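Lectin (Lotus tetragonolobus, PDB 2EIG) binds carbohydrate as a fucose-specific legume seed lectin that needs calcium and manganese, and assembles into a tetramer. Local coordinates at the interface of chains A and B. Sequence-based numbering; all coordinates share one arbitrary frame. Chains: chain A/B, lectin.

The interface of chains A and B. Residues chain A 1-2, 63, 224-226; chain B 177, 181-183.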
ATOM      1  N   VAL A   1     -23.061  -1.095  -8.708  1.00 20.36           N
ATOM      2  CA  VAL A   1     -23.772  -2.388  -8.903  1.00 20.40           C
ATOM      3  C   VAL A   1     -23.997  -2.941  -7.506  1.00 20.43           C
ATOM      4  O   VAL A   1     -23.123  -2.865  -6.639  1.00 20.60           O
ATOM      5  CB  VAL A   1     -22.963  -3.365  -9.809  1.00 21.10           C
ATOM      6  CG1 VAL A   1     -23.511  -4.790  -9.757  1.00 21.35           C
ATOM      7  CG2 VAL A   1     -22.923  -2.847 -11.245  1.00 20.84           C
ATOM      8  N   SER A   2     -25.188  -3.438  -7.258  1.00 20.74           N
ATOM      9  CA  SER A   2     -25.484  -4.053  -5.957  1.00 21.22           C
ATOM     10  C   SER A   2     -26.316  -5.315  -6.168  1.00 21.55           C
ATOM     11  O   SER A   2     -27.349  -5.283  -6.827  1.00 21.94           O
ATOM     12  CB  SER A   2     -26.239  -3.046  -5.082  1.00 20.83           C
ATOM     13  OG  SER A   2     -26.719  -3.655  -3.910  1.00 25.00           O
ATOM     14  N   ILE A  63     -17.003  -4.095  -2.549  1.00 14.01           N
ATOM     15  CA  ILE A  63     -16.847  -5.124  -1.568  1.00 15.52           C
ATOM     16  C   ILE A  63     -17.622  -6.286  -2.089  1.00 15.30           C
ATOM     17  O   ILE A  63     -18.690  -6.128  -2.604  1.00 15.35           O
ATOM     18  CB  ILE A  63     -17.323  -4.711  -0.137  1.00 14.20           C
ATOM     19  CG1 ILE A  63     -17.141  -5.898   0.828  1.00 15.89           C
ATOM     20  CG2 ILE A  63     -18.805  -4.154  -0.154  1.00 15.74           C
ATOM     21  CD1 ILE A  63     -17.257  -5.552   2.306  1.00 15.01           C
ATOM     22  N   THR A 224     -21.100  -5.223  -3.841  1.00 15.93           N
ATOM     23  CA  THR A 224     -21.516  -3.819  -3.982  1.00 16.90           C
ATOM     24  C   THR A 224     -20.364  -3.061  -4.532  1.00 16.37           C
ATOM     25  O   THR A 224     -19.269  -3.117  -3.962  1.00 17.56           O
ATOM     26  CB  THR A 224     -21.874  -3.158  -2.620  1.00 16.64           C
ATOM     27  OG1 THR A 224     -22.883  -3.928  -1.995  1.00 20.48           O
ATOM     28  CG2 THR A 224     -22.372  -1.717  -2.828  1.00 16.42           C
ATOM     29  N   SER A 225     -20.602  -2.339  -5.621  1.00 16.02           N
ATOM     30  CA  SER A 225     -19.566  -1.495  -6.191  1.00 16.40           C
ATOM     31  C   SER A 225     -20.092  -0.082  -6.396  1.00 17.27           C
ATOM     32  O   SER A 225     -21.293   0.123  -6.618  1.00 16.40           O
ATOM     33  CB  SER A 225     -18.964  -2.051  -7.491  1.00 15.58           C
ATOM     34  OG  SER A 225     -19.908  -2.077  -8.551  1.00 17.03           O
ATOM     35  N   THR A 226     -19.197   0.884  -6.306  1.00 17.51           N
ATOM     36  CA  THR A 226     -19.587   2.290  -6.525  1.00 19.83           C
ATOM     37  C   THR A 226     -18.546   2.957  -7.367  1.00 20.05           C
ATOM     38  O   THR A 226     -17.387   3.023  -7.012  1.00 19.13           O
ATOM     39  CB  THR A 226     -19.781   3.103  -5.218  1.00 18.95           C
ATOM     40  OG1 THR A 226     -20.949   2.637  -4.554  1.00 18.35           O
ATOM     41  CG2 THR A 226     -19.958   4.605  -5.502  1.00 19.80           C
TER
ATOM     42  N   THR B 177     -21.279  -0.297   3.402  1.00 17.14           N
ATOM     43  CA  THR B 177     -22.347  -0.495   2.477  1.00 18.74           C
ATOM     44  C   THR B 177     -23.561   0.296   2.946  1.00 18.75           C
ATOM     45  O   THR B 177     -24.076   0.119   4.053  1.00 18.20           O
ATOM     46  CB  THR B 177     -22.585  -1.949   2.237  1.00 18.06           C
ATOM     47  OG1 THR B 177     -21.416  -2.468   1.567  1.00 22.13           O
ATOM     48  CG2 THR B 177     -23.805  -2.141   1.304  1.00 19.12           C
ATOM     49  N   GLY B 181     -27.339   0.970  -1.652  1.00 22.34           N
ATOM     50  CA  GLY B 181     -26.572   0.048  -2.540  1.00 21.38           C
ATOM     51  C   GLY B 181     -25.248   0.608  -3.042  1.00 21.74           C
ATOM     52  O   GLY B 181     -24.650   0.117  -4.024  1.00 22.17           O
ATOM     53  N   GLN B 182     -24.808   1.695  -2.422  1.00 20.73           N
ATOM     54  CA  GLN B 182     -23.495   2.247  -2.715  1.00 20.96           C
ATOM     55  C   GLN B 182     -22.554   1.790  -1.612  1.00 18.48           C
ATOM     56  O   GLN B 182     -23.012   1.416  -0.552  1.00 16.75           O
ATOM     57  CB  GLN B 182     -23.540   3.781  -2.804  1.00 19.53           C
ATOM     58  CG  GLN B 182     -24.414   4.249  -3.977  1.00 24.47           C
ATOM     59  CD  GLN B 182     -24.302   5.748  -4.251  1.00 25.96           C
ATOM     60  OE1 GLN B 182     -23.400   6.433  -3.724  1.00 33.56           O
ATOM     61  NE2 GLN B 182     -25.198   6.271  -5.127  1.00 31.74           N
ATOM     62  N   ILE B 183     -21.245   1.837  -1.876  1.00 18.58           N
ATOM     63  CA  ILE B 183     -20.240   1.600  -0.852  1.00 18.67           C
ATOM     64  C   ILE B 183     -19.266   2.739  -0.849  1.00 18.15           C
ATOM     65  O   ILE B 183     -18.938   3.283  -1.901  1.00 19.72           O
ATOM     66  CB  ILE B 183     -19.243   0.447  -1.134  1.00 19.20           C
ATOM     67  CG1 ILE B 183     -19.382  -0.162  -2.484  1.00 18.92           C
ATOM     68  CG2 ILE B 183     -18.930  -0.386   0.037  1.00 19.11           C
ATOM     69  CD1 ILE B 183     -18.292   0.291  -3.196  1.00 22.59           C
TER
HETATM   70  O   HOH W   1     -24.544  -0.025  -6.649  1.00 28.31           O
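The end of strand 214-226 of chain A, flanked by the start of strand 2-5 and by strand 61-72, meets the turn of chain B that joins strand 171-177 to strand 183-189, and the start of the latter. It is a worked example of nearby threonines using different branches, one its hydroxyl for a backbone hydrogen bond, the other its methyl for packing. A:Thr226 and A:Thr224, with one residue between them, reach across from the same face of the strand. In A:Thr226 the hydroxyl stands anti to the carbonyl carbon (chi1 -70°), and its OG1 accepts a nearly straight hydrogen bond from the backbone N of B:Ile183 at 2.8 Å (161° at the hydrogen). A weak return contact runs from the same hydroxyl to the carbonyl oxygen of B:Ile183. A:Thr224 has a similar torsion, which places CG2 anti to the backbone N; this methyl slides past B:Ile183 in the opposite direction, 3.4 Å from CG1. That CG1 nearly eclipses its own backbone N (chi1 6°), and the side chain is strained or imperfectly modelled, so the closeness carries little weight. Its CG2 branch crosses that of A:Ile63 obliquely. A:Thr224 and B:Thr177 meet tip to tip, only loosely. At the other border a water takes up the carbonyl O of B:Gly181 at 2.6 Å and the N of A:Val1, the chain's amino terminus, at 2.8 Å. It also contacts the carbonyl O of A:Ser225, more distantly. The patch lies at one end of the two-fold interface, where the back sheet of the legume lectin jelly-roll sandwich, holding strands 2-5 and 214-226, faces its partner's back sheet.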